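Local coordinates for protein plasmodium falciparum gamete antigen 27/25 (Plasmodium falciparum, PDB 1N81) that is a gametocyte protein essential for sexual development of the malaria parasite; its molecular function is unknown, and it probably dimerises, at residues I132-K137 against R165-L170; I113-I118 against R140-T145; I21-C26 against S82-S87; E70-D75 against L170-D175. All coordinates share one frame; numbering follows the deposited sequence.

Interaction 1. Residues I132-K137 against R165-L170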
loop_
_atom_site.group_PDB
_atom_site.type_symbol
_atom_site.label_atom_id
_atom_site.label_comp_id
_atom_site.label_asym_id
_atom_site.label_seq_id
_atom_site.Cartn_x
_atom_site.Cartn_y
_atom_site.Cartn_z
ATOM N N ILE A 132 6.163 -4.090 15.750
ATOM C CA ILE A 132 5.743 -4.978 14.666
ATOM C C ILE A 132 5.641 -4.221 13.341
ATOM O O ILE A 132 6.156 -4.689 12.337
ATOM C CB ILE A 132 4.405 -5.703 15.012
ATOM C CG1 ILE A 132 4.644 -6.674 16.167
ATOM C CG2 ILE A 132 3.899 -6.533 13.799
ATOM C CD1 ILE A 132 3.361 -7.243 16.792
ATOM N N MET A 133 5.030 -3.035 13.357
ATOM C CA MET A 133 4.891 -2.223 12.147
ATOM C C MET A 133 6.242 -1.954 11.482
ATOM O O MET A 133 6.346 -1.850 10.246
ATOM C CB MET A 133 4.239 -0.884 12.473
ATOM C CG MET A 133 2.800 -0.989 12.898
ATOM S SD MET A 133 2.093 0.643 13.188
ATOM C CE MET A 133 0.396 0.232 13.454
ATOM N N ASN A 134 7.278 -1.873 12.310
ATOM C CA ASN A 134 8.628 -1.590 11.841
ATOM C C ASN A 134 9.494 -2.840 11.734
ATOM O O ASN A 134 10.662 -2.737 11.385
ATOM C CB ASN A 134 9.326 -0.575 12.801
ATOM C CG ASN A 134 8.683 0.822 12.768
ATOM O OD1 ASN A 134 8.603 1.435 11.725
ATOM N ND2 ASN A 134 8.240 1.322 13.924
ATOM N N ASP A 135 8.942 -4.023 12.021
ATOM C CA ASP A 135 9.766 -5.229 11.990
ATOM C C ASP A 135 10.217 -5.638 10.580
ATOM O O ASP A 135 9.548 -6.424 9.901
ATOM C CB ASP A 135 9.020 -6.399 12.667
ATOM C CG ASP A 135 9.958 -7.556 13.045
ATOM O OD1 ASP A 135 10.983 -7.741 12.362
ATOM O OD2 ASP A 135 9.660 -8.274 14.019
ATOM N N LYS A 136 11.380 -5.145 10.166
ATOM C CA LYS A 136 11.901 -5.444 8.841
ATOM C C LYS A 136 12.146 -6.935 8.631
ATOM O O LYS A 136 12.102 -7.428 7.490
ATOM C CB LYS A 136 13.208 -4.683 8.582
ATOM C CG LYS A 136 13.191 -3.184 8.841
ATOM C CD LYS A 136 14.645 -2.664 8.912
ATOM C CE LYS A 136 14.782 -1.257 9.501
ATOM N NZ LYS A 136 14.527 -0.175 8.503
ATOM N N LYS A 137 12.414 -7.649 9.721
ATOM C CA LYS A 137 12.666 -9.079 9.630
ATOM C C LYS A 137 11.385 -9.809 9.240
ATOM O O LYS A 137 11.389 -10.674 8.361
ATOM C CB LYS A 137 13.173 -9.614 10.963
ATOM C CG LYS A 137 13.551 -11.069 10.927
ATOM C CD LYS A 137 14.583 -11.395 12.012
ATOM C CE LYS A 137 15.293 -12.714 11.733
ATOM N NZ LYS A 137 14.371 -13.881 11.793
ATOM N N ARG A 165 7.669 1.643 2.700
ATOM C CA ARG A 165 6.291 2.056 2.456
ATOM C C ARG A 165 5.325 1.316 3.351
ATOM O O ARG A 165 4.359 1.878 3.862
ATOM C CB ARG A 165 5.884 1.753 1.028
ATOM C CG ARG A 165 6.338 2.793 0.002
ATOM C CD ARG A 165 5.816 2.359 -1.372
ATOM N NE ARG A 165 6.971 2.234 -2.206
ATOM C CZ ARG A 165 7.295 1.159 -2.881
ATOM N NH1 ARG A 165 6.545 0.071 -2.849
ATOM N NH2 ARG A 165 8.385 1.188 -3.596
ATOM N N ILE A 166 5.590 0.032 3.500
ATOM C CA ILE A 166 4.759 -0.844 4.293
ATOM C C ILE A 166 4.689 -0.335 5.746
ATOM O O ILE A 166 3.593 -0.183 6.325
ATOM C CB ILE A 166 5.353 -2.244 4.209
ATOM C CG1 ILE A 166 5.001 -2.834 2.839
ATOM C CG2 ILE A 166 4.886 -3.128 5.384
ATOM C CD1 ILE A 166 5.654 -4.197 2.606
ATOM N N SER A 167 5.852 -0.065 6.320
ATOM C CA SER A 167 5.902 0.430 7.695
ATOM C C SER A 167 5.175 1.777 7.734
ATOM O O SER A 167 4.355 2.018 8.629
ATOM C CB SER A 167 7.353 0.572 8.174
ATOM O OG SER A 167 7.927 -0.703 8.388
ATOM N N GLN A 168 5.422 2.621 6.734
ATOM C CA GLN A 168 4.758 3.922 6.685
ATOM C C GLN A 168 3.264 3.784 6.581
ATOM O O GLN A 168 2.518 4.476 7.278
ATOM C CB GLN A 168 5.222 4.771 5.501
ATOM C CG GLN A 168 4.578 6.147 5.560
ATOM C CD GLN A 168 4.916 7.000 4.391
ATOM O OE1 GLN A 168 4.388 6.815 3.297
ATOM N NE2 GLN A 168 5.826 7.943 4.599
ATOM N N PHE A 169 2.820 2.908 5.684
ATOM C CA PHE A 169 1.395 2.682 5.488
ATOM C C PHE A 169 0.717 2.235 6.804
ATOM O O PHE A 169 -0.343 2.725 7.167
ATOM C CB PHE A 169 1.175 1.605 4.408
ATOM C CG PHE A 169 -0.281 1.288 4.151
ATOM C CD1 PHE A 169 -0.931 1.800 3.023
ATOM C CD2 PHE A 169 -0.996 0.479 5.036
ATOM C CE1 PHE A 169 -2.289 1.515 2.762
ATOM C CE2 PHE A 169 -2.347 0.182 4.799
ATOM C CZ PHE A 169 -2.998 0.709 3.647
ATOM N N LEU A 170 1.316 1.286 7.504
ATOM C CA LEU A 170 0.717 0.800 8.738
ATOM C C LEU A 170 0.572 1.933 9.783
ATOM O O LEU A 170 -0.504 2.145 10.348
ATOM C CB LEU A 170 1.558 -0.356 9.285
ATOM C CG LEU A 170 1.429 -1.606 8.399
ATOM C CD1 LEU A 170 2.502 -2.580 8.747
ATOM C CD2 LEU A 170 0.067 -2.248 8.550
#
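Ser167 opens the contact on the side of helix 156-173. Its OG donates a hydrogen bond to the backbone O of Met133, with OG and O 2.7 Å apart. The hydroxyl lies beside its own backbone N, anti to the carbonyl carbon (chi1 -72°), and this turns it to the end of helix 126-133. The C=O...OG angle is 140°, and OG is tilted 16° from the carbonyl plane. Ser167 CA also comes close, with a CA-H...O contact of 3.5 Å to Met133 O. The same hydroxyl borders the turn that follows: Ser167 OG is 3.6 Å from Asn134 CA. The amide oxygen of Asn134 lies beside the serine as well, with OD1 3.9 Å from Ser167 CB.

One turn further on comes Leu170, whose CB meets the side of the Met133 chain. Met133 CG is 3.9 Å from Leu170 CB. The methionine is extended beyond CG, so its sulfur and methyl run on past the leucine backbone. Met133 CE ends 3.8 Å from Leu170 O. Val120 of helix 96-122 also packs on Met133, and Val116 of the same helix packs on Leu170.

The contact joins helix 156-173 to the C-terminal end of helix 126-133 and the turn after it. Asp135 is the N-cap of helix 136-150. Its OD1 accepts a weak capping bond from Lys137 N and a further bond from Leu138 N. The chemistry is mixed. A serine hydroxyl satisfies a carbonyl at the C-terminal end of a helix, where no following turn of that helix supplies an N-H, while methionine and leucine make the apolar half of the contact.

Interaction 2. Residues I113-I118 against R140-T145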
loop_
_atom_site.group_PDB
_atom_site.type_symbol
_atom_site.label_atom_id
_atom_site.label_comp_id
_atom_site.label_asym_id
_atom_site.label_seq_id
_atom_site.Cartn_x
_atom_site.Cartn_y
_atom_site.Cartn_z
ATOM N N ILE A 113 1.281 -5.989 3.712
ATOM C CA ILE A 113 0.640 -4.977 4.569
ATOM C C ILE A 113 -0.455 -5.636 5.409
ATOM O O ILE A 113 -0.482 -5.492 6.638
ATOM C CB ILE A 113 -0.010 -3.815 3.747
ATOM C CG1 ILE A 113 1.088 -2.909 3.184
ATOM C CG2 ILE A 113 -0.961 -3.014 4.623
ATOM C CD1 ILE A 113 0.588 -1.788 2.286
ATOM N N GLU A 114 -1.343 -6.392 4.758
ATOM C CA GLU A 114 -2.427 -7.037 5.495
ATOM C C GLU A 114 -1.968 -8.010 6.554
ATOM O O GLU A 114 -2.434 -7.965 7.691
ATOM C CB GLU A 114 -3.409 -7.715 4.541
ATOM C CG GLU A 114 -4.141 -6.667 3.760
ATOM C CD GLU A 114 -5.207 -7.246 2.868
ATOM O OE1 GLU A 114 -5.234 -8.469 2.649
ATOM O OE2 GLU A 114 -6.011 -6.451 2.374
ATOM N N GLU A 115 -1.045 -8.869 6.189
ATOM C CA GLU A 115 -0.515 -9.878 7.092
ATOM C C GLU A 115 0.125 -9.195 8.321
ATOM O O GLU A 115 -0.091 -9.586 9.479
ATOM C CB GLU A 115 0.532 -10.670 6.318
ATOM C CG GLU A 115 0.922 -11.987 6.883
ATOM C CD GLU A 115 -0.159 -13.015 6.725
ATOM O OE1 GLU A 115 -0.944 -12.945 5.732
ATOM O OE2 GLU A 115 -0.195 -13.894 7.605
ATOM N N VAL A 116 0.945 -8.183 8.076
ATOM C CA VAL A 116 1.572 -7.508 9.186
ATOM C C VAL A 116 0.502 -6.840 10.056
ATOM O O VAL A 116 0.633 -6.819 11.283
ATOM C CB VAL A 116 2.600 -6.453 8.721
ATOM C CG1 VAL A 116 3.126 -5.677 9.916
ATOM C CG2 VAL A 116 3.744 -7.130 8.009
ATOM N N SER A 117 -0.565 -6.324 9.436
ATOM C CA SER A 117 -1.601 -5.648 10.205
ATOM C C SER A 117 -2.297 -6.625 11.150
ATOM O O SER A 117 -2.771 -6.214 12.221
ATOM C CB SER A 117 -2.630 -4.944 9.297
ATOM O OG SER A 117 -3.607 -5.830 8.796
ATOM N N ILE A 118 -2.357 -7.905 10.765
ATOM C CA ILE A 118 -2.978 -8.921 11.629
ATOM C C ILE A 118 -2.135 -9.136 12.876
ATOM O O ILE A 118 -2.664 -9.247 13.970
ATOM C CB ILE A 118 -3.110 -10.305 10.946
ATOM C CG1 ILE A 118 -4.048 -10.222 9.737
ATOM C CG2 ILE A 118 -3.627 -11.335 11.979
ATOM C CD1 ILE A 118 -5.424 -9.650 10.061
ATOM N N ARG A 140 10.544 -9.004 5.639
ATOM C CA ARG A 140 11.372 -9.725 4.685
ATOM C C ARG A 140 10.863 -11.149 4.515
ATOM O O ARG A 140 10.788 -11.647 3.404
ATOM C CB ARG A 140 12.834 -9.763 5.141
ATOM C CG ARG A 140 13.794 -10.478 4.143
ATOM C CD ARG A 140 13.910 -9.752 2.788
ATOM N NE ARG A 140 13.239 -10.489 1.717
ATOM C CZ ARG A 140 13.240 -10.129 0.435
ATOM N NH1 ARG A 140 13.886 -9.039 0.038
ATOM N NH2 ARG A 140 12.568 -10.851 -0.458
ATOM N N MET A 141 10.510 -11.801 5.618
ATOM C CA MET A 141 10.001 -13.160 5.528
ATOM C C MET A 141 8.656 -13.222 4.845
ATOM O O MET A 141 8.435 -14.089 3.993
ATOM C CB MET A 141 9.948 -13.811 6.913
ATOM C CG MET A 141 11.333 -14.207 7.396
ATOM S SD MET A 141 11.289 -15.135 8.941
ATOM C CE MET A 141 11.328 -13.833 10.061
ATOM N N LEU A 142 7.737 -12.331 5.202
ATOM C CA LEU A 142 6.452 -12.344 4.512
ATOM C C LEU A 142 6.660 -12.088 3.003
ATOM O O LEU A 142 5.972 -12.700 2.162
ATOM C CB LEU A 142 5.490 -11.320 5.117
ATOM C CG LEU A 142 4.957 -11.653 6.518
ATOM C CD1 LEU A 142 4.219 -10.437 7.071
ATOM C CD2 LEU A 142 4.005 -12.866 6.472
ATOM N N PHE A 143 7.624 -11.224 2.666
ATOM C CA PHE A 143 7.941 -10.910 1.273
ATOM C C PHE A 143 8.461 -12.134 0.514
ATOM O O PHE A 143 8.101 -12.352 -0.649
ATOM C CB PHE A 143 9.005 -9.798 1.159
ATOM C CG PHE A 143 8.525 -8.582 0.418
ATOM C CD1 PHE A 143 7.862 -7.553 1.098
ATOM C CD2 PHE A 143 8.709 -8.472 -0.958
ATOM C CE1 PHE A 143 7.390 -6.447 0.402
ATOM C CE2 PHE A 143 8.241 -7.354 -1.662
ATOM C CZ PHE A 143 7.585 -6.351 -0.980
ATOM N N ASP A 144 9.345 -12.905 1.137
ATOM C CA ASP A 144 9.857 -14.109 0.483
ATOM C C ASP A 144 8.721 -15.038 0.094
ATOM O O ASP A 144 8.696 -15.605 -1.003
ATOM C CB ASP A 144 10.810 -14.857 1.400
ATOM C CG ASP A 144 12.079 -14.086 1.629
ATOM O OD1 ASP A 144 12.329 -13.159 0.831
ATOM O OD2 ASP A 144 12.818 -14.397 2.585
ATOM N N THR A 145 7.766 -15.186 0.997
ATOM C CA THR A 145 6.639 -16.067 0.738
ATOM C C THR A 145 5.731 -15.606 -0.395
ATOM O O THR A 145 5.370 -16.389 -1.282
ATOM C CB THR A 145 5.793 -16.264 2.011
ATOM O OG1 THR A 145 6.644 -16.731 3.058
ATOM C CG2 THR A 145 4.728 -17.318 1.774
#
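Leu142 points its forked end at Glu115 and Val116, and each methyl has a different main neighbour. CD2 lies against the aliphatic part of Glu115, at CG. The modelled closeness of that pair is doubtful. CD1 touches both residues. It is 3.5 Å from Val116 CG2, a pair tighter than usual van der Waals contact, and 3.6 Å from Glu115 CG. Glu115 CB adds a looser touch, 3.8 Å from Leu142 CD1. The leucine side chain crosses both neighbours at a slant.

The torsions of Glu115 explain what it offers. CG stands anti to the backbone N (chi1 -163°), and the chain then bends at chi2 (72°). The methylene groups therefore face the leucine, while the carboxylate turns off to polar partners. Its OE1 bonds to Tyr146 OH, just past the 140-145 segment on the same helix as Leu142. A long, weak ion pair joins OE1 to Arg111 NE.

This is helix-to-helix packing in an all-helical fold, between helix 96-122 and helix 136-150. Within these two segments Leu142 carries the contact, with CA atoms of Glu115 and Leu142 7.8 Å apart. Val112, one turn before Val116, also touches Leu142. Phe143 adds to the joint through Val108 and Val112.

Val116 directs CG2 to the leucine, a branch set beside its backbone N. Phe143, next to Leu142, packs on helix 156-173 as well as on helix 96-122, and meets Tyr159 edge-to-face. Arg140 grips Asp144 OD1 side-on with NE and NH2, and its NH2 has a second partner in Glu147.

Interaction 3. Residues I21-C26 against S82-S87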
loop_
_atom_site.group_PDB
_atom_site.type_symbol
_atom_site.label_atom_id
_atom_site.label_comp_id
_atom_site.label_asym_id
_atom_site.label_seq_id
_atom_site.Cartn_x
_atom_site.Cartn_y
_atom_site.Cartn_z
ATOM N N ILE A 21 -8.059 1.115 -2.013
ATOM C CA ILE A 21 -8.045 2.439 -2.596
ATOM C C ILE A 21 -6.675 2.848 -3.184
ATOM O O ILE A 21 -6.580 3.252 -4.353
ATOM C CB ILE A 21 -8.471 3.478 -1.548
ATOM C CG1 ILE A 21 -9.992 3.374 -1.326
ATOM C CG2 ILE A 21 -8.069 4.875 -1.993
ATOM C CD1 ILE A 21 -10.458 4.010 -0.043
ATOM N N GLU A 22 -5.638 2.725 -2.366
ATOM C CA GLU A 22 -4.264 3.074 -2.737
ATOM C C GLU A 22 -3.722 2.201 -3.861
ATOM O O GLU A 22 -3.158 2.694 -4.832
ATOM C CB GLU A 22 -3.333 2.909 -1.519
ATOM C CG GLU A 22 -1.828 2.980 -1.868
ATOM C CD GLU A 22 -0.926 3.384 -0.692
ATOM O OE1 GLU A 22 0.319 3.365 -0.852
ATOM O OE2 GLU A 22 -1.451 3.733 0.383
ATOM N N PHE A 23 -3.900 0.894 -3.738
ATOM C CA PHE A 23 -3.345 0.030 -4.756
ATOM C C PHE A 23 -4.099 0.032 -6.085
ATOM O O PHE A 23 -3.471 -0.105 -7.121
ATOM C CB PHE A 23 -3.143 -1.391 -4.185
ATOM C CG PHE A 23 -1.975 -1.487 -3.223
ATOM C CD1 PHE A 23 -2.164 -1.325 -1.847
ATOM C CD2 PHE A 23 -0.675 -1.637 -3.701
ATOM C CE1 PHE A 23 -1.077 -1.306 -0.953
ATOM C CE2 PHE A 23 0.448 -1.620 -2.807
ATOM C CZ PHE A 23 0.236 -1.454 -1.423
ATOM N N HIS A 24 -5.426 0.192 -6.077
ATOM C CA HIS A 24 -6.142 0.253 -7.358
ATOM C C HIS A 24 -5.875 1.600 -7.986
ATOM O O HIS A 24 -5.738 1.719 -9.211
ATOM C CB HIS A 24 -7.650 0.042 -7.184
ATOM C CG HIS A 24 -8.028 -1.396 -7.010
ATOM N ND1 HIS A 24 -8.367 -2.209 -8.073
ATOM C CD2 HIS A 24 -8.039 -2.194 -5.912
ATOM C CE1 HIS A 24 -8.565 -3.440 -7.637
ATOM N NE2 HIS A 24 -8.372 -3.463 -6.328
ATOM N N ALA A 25 -5.761 2.631 -7.157
ATOM C CA ALA A 25 -5.462 3.940 -7.729
ATOM C C ALA A 25 -4.067 3.851 -8.385
ATOM O O ALA A 25 -3.821 4.434 -9.448
ATOM C CB ALA A 25 -5.477 5.047 -6.634
ATOM N N CYS A 26 -3.159 3.111 -7.755
ATOM C CA CYS A 26 -1.809 2.967 -8.289
ATOM C C CYS A 26 -1.856 2.173 -9.618
ATOM O O CYS A 26 -1.270 2.590 -10.613
ATOM C CB CYS A 26 -0.895 2.266 -7.261
ATOM S SG CYS A 26 0.879 2.317 -7.717
ATOM N N SER A 82 3.359 7.808 -6.137
ATOM C CA SER A 82 4.364 8.391 -7.016
ATOM C C SER A 82 5.680 7.623 -6.861
ATOM O O SER A 82 6.347 7.330 -7.847
ATOM C CB SER A 82 4.577 9.877 -6.707
ATOM O OG SER A 82 5.454 10.424 -7.679
ATOM N N ASP A 83 6.051 7.268 -5.637
ATOM C CA ASP A 83 7.294 6.527 -5.495
ATOM C C ASP A 83 7.261 5.179 -6.207
ATOM O O ASP A 83 8.270 4.742 -6.750
ATOM C CB ASP A 83 7.657 6.360 -4.021
ATOM C CG ASP A 83 8.044 7.694 -3.370
ATOM O OD1 ASP A 83 8.282 8.679 -4.116
ATOM O OD2 ASP A 83 8.119 7.761 -2.126
ATOM N N ARG A 84 6.101 4.527 -6.224
ATOM C CA ARG A 84 5.985 3.238 -6.895
ATOM C C ARG A 84 6.130 3.448 -8.391
ATOM O O ARG A 84 6.698 2.599 -9.070
ATOM C CB ARG A 84 4.643 2.546 -6.592
ATOM C CG ARG A 84 4.516 1.984 -5.161
ATOM C CD ARG A 84 3.198 1.198 -4.990
ATOM N NE ARG A 84 2.991 0.899 -3.578
ATOM C CZ ARG A 84 2.261 1.635 -2.749
ATOM N NH1 ARG A 84 1.633 2.725 -3.182
ATOM N NH2 ARG A 84 2.192 1.289 -1.474
ATOM N N LEU A 85 5.612 4.569 -8.905
ATOM C CA LEU A 85 5.720 4.850 -10.344
ATOM C C LEU A 85 7.207 4.902 -10.739
ATOM O O LEU A 85 7.634 4.270 -11.711
ATOM C CB LEU A 85 5.064 6.191 -10.678
ATOM C CG LEU A 85 3.587 6.333 -10.276
ATOM C CD1 LEU A 85 3.065 7.663 -10.761
ATOM C CD2 LEU A 85 2.764 5.209 -10.836
ATOM N N ILE A 86 7.983 5.652 -9.965
ATOM C CA ILE A 86 9.417 5.797 -10.217
ATOM C C ILE A 86 10.177 4.480 -9.971
ATOM O O ILE A 86 11.114 4.165 -10.686
ATOM C CB ILE A 86 9.987 6.949 -9.362
ATOM C CG1 ILE A 86 9.481 8.276 -9.950
ATOM C CG2 ILE A 86 11.501 6.897 -9.318
ATOM C CD1 ILE A 86 9.861 9.485 -9.150
ATOM N N SER A 87 9.740 3.688 -8.995
ATOM C CA SER A 87 10.404 2.423 -8.713
ATOM C C SER A 87 10.133 1.335 -9.764
ATOM O O SER A 87 11.016 0.530 -10.083
ATOM C CB SER A 87 9.958 1.911 -7.337
ATOM O OG SER A 87 10.591 0.686 -7.003
#
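The segments 21-26 and 82-87, of helix 13-35 and helix 71-89, run in broadly the same direction, 44° apart, with axes 11.1 Å from each other at closest approach. In this all-helical fold a buried salt bridge spans the gap. It joins Arg84 of helix 71-89 to Glu22 of helix 13-35.

Arg84 is extended from CG to NE and reaches across end-on. NH1 and NH2 both bond to one oxygen, Glu22 OE1, which lies in the guanidinium plane. Arg84 NH1 is 2.8 Å from Glu22 OE1 and uses the anti lone pair of that oxygen. NH2 meets the oxygen from above the carboxylate plane. The two flat groups are turned 63° apart. Further charges share the bridge: Glu109 of helix 96-122 pairs with Arg84 NH2, and Arg80 NE pairs with Glu22 OE1. A buried carboxylate oxygen with several donors would probably stay ionised.

Phe23 covers one face of the guanidinium with CE2, offset toward the rim. The ring and guanidinium planes are 54° apart. Cys26 lines the aliphatic part of the arginine. Its sulfur stands anti to the backbone N, chi1 -169°, and Cys26 SG lies 3.8 Å from Arg84 CD.

Interaction 4. Residues E70-D75 against L170-D175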
loop_
_atom_site.group_PDB
_atom_site.type_symbol
_atom_site.label_atom_id
_atom_site.label_comp_id
_atom_site.label_asym_id
_atom_site.label_seq_id
_atom_site.Cartn_x
_atom_site.Cartn_y
_atom_site.Cartn_z
ATOM N N GLU A 70 -8.055 11.110 6.385
ATOM C CA GLU A 70 -7.541 12.443 6.753
ATOM C C GLU A 70 -6.568 12.952 5.684
ATOM O O GLU A 70 -5.910 12.162 5.011
ATOM C CB GLU A 70 -6.796 12.411 8.099
ATOM C CG GLU A 70 -7.662 12.177 9.345
ATOM C CD GLU A 70 -7.567 10.744 9.895
ATOM O OE1 GLU A 70 -6.432 10.242 10.080
ATOM O OE2 GLU A 70 -8.623 10.116 10.152
ATOM N N GLU A 71 -6.462 14.273 5.551
ATOM C CA GLU A 71 -5.587 14.885 4.566
ATOM C C GLU A 71 -4.133 14.393 4.632
ATOM O O GLU A 71 -3.529 14.081 3.614
ATOM C CB GLU A 71 -5.621 16.411 4.732
ATOM C CG GLU A 71 -4.864 17.183 3.667
ATOM C CD GLU A 71 -4.678 18.662 4.022
ATOM O OE1 GLU A 71 -4.204 19.428 3.160
ATOM O OE2 GLU A 71 -4.994 19.060 5.164
ATOM N N ARG A 72 -3.562 14.331 5.822
ATOM C CA ARG A 72 -2.186 13.892 5.939
ATOM C C ARG A 72 -2.032 12.460 5.370
ATOM O O ARG A 72 -1.072 12.168 4.686
ATOM C CB ARG A 72 -1.761 13.886 7.398
ATOM C CG ARG A 72 -0.265 13.631 7.568
ATOM C CD ARG A 72 0.086 13.412 9.022
ATOM N NE ARG A 72 -0.502 12.177 9.528
ATOM C CZ ARG A 72 0.027 10.973 9.356
ATOM N NH1 ARG A 72 1.168 10.842 8.690
ATOM N NH2 ARG A 72 -0.593 9.902 9.839
ATOM N N VAL A 73 -2.980 11.585 5.694
ATOM C CA VAL A 73 -2.996 10.202 5.224
ATOM C C VAL A 73 -3.081 10.223 3.708
ATOM O O VAL A 73 -2.353 9.514 3.019
ATOM C CB VAL A 73 -4.220 9.435 5.749
ATOM C CG1 VAL A 73 -4.260 8.050 5.130
ATOM C CG2 VAL A 73 -4.170 9.343 7.257
ATOM N N GLN A 74 -3.992 11.030 3.189
ATOM C CA GLN A 74 -4.123 11.102 1.760
ATOM C C GLN A 74 -2.812 11.568 1.120
ATOM O O GLN A 74 -2.422 11.038 0.078
ATOM C CB GLN A 74 -5.252 12.040 1.352
ATOM C CG GLN A 74 -5.895 11.586 0.045
ATOM C CD GLN A 74 -6.828 12.614 -0.533
ATOM O OE1 GLN A 74 -6.455 13.779 -0.714
ATOM N NE2 GLN A 74 -8.047 12.193 -0.847
ATOM N N ASP A 75 -2.126 12.539 1.737
ATOM C CA ASP A 75 -0.859 13.053 1.186
ATOM C C ASP A 75 0.163 11.926 1.049
ATOM O O ASP A 75 0.885 11.852 0.045
ATOM C CB ASP A 75 -0.220 14.143 2.072
ATOM C CG ASP A 75 -1.002 15.463 2.081
ATOM O OD1 ASP A 75 -1.740 15.749 1.117
ATOM O OD2 ASP A 75 -0.850 16.224 3.062
ATOM N N LEU A 170 1.316 1.286 7.504
ATOM C CA LEU A 170 0.717 0.800 8.738
ATOM C C LEU A 170 0.572 1.933 9.783
ATOM O O LEU A 170 -0.504 2.145 10.348
ATOM C CB LEU A 170 1.558 -0.356 9.285
ATOM C CG LEU A 170 1.429 -1.606 8.399
ATOM C CD1 LEU A 170 2.502 -2.580 8.747
ATOM C CD2 LEU A 170 0.067 -2.248 8.550
ATOM N N ILE A 171 1.643 2.678 10.018
ATOM C CA ILE A 171 1.581 3.768 10.991
ATOM C C ILE A 171 0.476 4.762 10.636
ATOM O O ILE A 171 -0.291 5.156 11.484
ATOM C CB ILE A 171 2.953 4.482 11.102
ATOM C CG1 ILE A 171 3.958 3.534 11.753
ATOM C CG2 ILE A 171 2.818 5.747 11.966
ATOM C CD1 ILE A 171 5.408 3.932 11.552
ATOM N N ASP A 172 0.380 5.132 9.367
ATOM C CA ASP A 172 -0.637 6.057 8.907
ATOM C C ASP A 172 -2.048 5.539 8.924
ATOM O O ASP A 172 -2.980 6.301 9.151
ATOM C CB ASP A 172 -0.412 6.461 7.450
ATOM C CG ASP A 172 0.682 7.433 7.296
ATOM O OD1 ASP A 172 1.205 7.875 8.342
ATOM O OD2 ASP A 172 1.006 7.757 6.143
ATOM N N VAL A 173 -2.217 4.250 8.662
ATOM C CA VAL A 173 -3.565 3.730 8.508
ATOM C C VAL A 173 -4.213 2.931 9.623
ATOM O O VAL A 173 -5.403 3.086 9.863
ATOM C CB VAL A 173 -3.634 2.935 7.157
ATOM C CG1 VAL A 173 -5.048 2.414 6.903
ATOM C CG2 VAL A 173 -3.162 3.863 5.998
ATOM N N VAL A 174 -3.448 2.077 10.289
ATOM C CA VAL A 174 -3.982 1.266 11.374
ATOM C C VAL A 174 -4.600 2.192 12.416
ATOM O O VAL A 174 -3.987 3.200 12.792
ATOM C CB VAL A 174 -2.870 0.435 12.053
ATOM C CG1 VAL A 174 -3.446 -0.326 13.261
ATOM C CG2 VAL A 174 -2.277 -0.570 11.050
ATOM N N ASP A 175 -5.805 1.851 12.875
ATOM C CA ASP A 175 -6.513 2.644 13.879
ATOM C C ASP A 175 -7.192 1.759 14.917
ATOM O O ASP A 175 -7.871 2.262 15.813
ATOM C CB ASP A 175 -7.573 3.537 13.219
ATOM C CG ASP A 175 -8.794 2.750 12.746
ATOM O OD1 ASP A 175 -9.791 3.364 12.313
ATOM O OD2 ASP A 175 -8.752 1.512 12.807
HETATM O O HOH W 1 -0.959 7.122 4.351
#
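Arg72 and Asp172 form a salt bridge across the contact. Both terminal nitrogens of the arginine go to one oxygen. Arg72 NH1 lies 3.0 Å from Asp172 OD1, and NH2 lies 3.1 Å from the same OD1. The grip is end-on, with OD1 at the edge of the guanidinium and near its plane. Both nitrogens reach OD1 from the same face of the carboxylate, well out of its plane. The planes of the two groups are 76° apart.

The arginine conformation makes this possible. CG stands anti to the backbone N (chi1 -172°), and the chain runs straight until it bends at chi3 (67°). That bend swings the guanidinium over to Asp172. The aspartate CB points at helix 71-89, and its CG, set beside the backbone N, brings the carboxylate to Arg72.

The other carboxylate oxygen has separate partners. A water donates to Asp172 OD2 at 2.7 Å and also to the backbone O of Val73, 3.1 Å away. Asn76 ND2, one residue beyond the segment, bonds to OD2 as well.

Val73 adds apolar contact. Its CG2 meets the backbone O of Asp172 at 3.8 Å, and its CG1 lies loosely against Val173 CG2, 4.4 Å away. Ile15 and Val18 of helix 13-35 pack on Val173.

The contact joins the first turn of helix 71-89, with Glu70 at its N-cap, to the last turn of helix 156-173. Each oxygen of the buried Asp172 carboxylate is met by donors: arginine on OD1, asparagine and water on OD2. This polar surrounding would probably keep the group charged.

Helix 156-173 links interactions 1 and 4, which share Leu170 and have centres about 13 Å apart. Met133 CE touches Val174 CB there at 3.6 Å. Interactions 1 and 2 lie closer, with centres about 9 Å apart, and both use helix 136-150. They touch where Leu170 CD1 meets Val116 CG1 at 3.4 Å. Interaction 3 is about 17 Å from interaction 1 between centres, yet Phe169 CD1 comes within 3.3 Å of Glu22 OE2. Ile113 CD1 packs on Phe23 CE1 at 3.7 Å, joining interactions 2 and 3. Interactions 3 and 4 both use helix 71-89 but do not touch; their nearest atoms are about 6 Å apart.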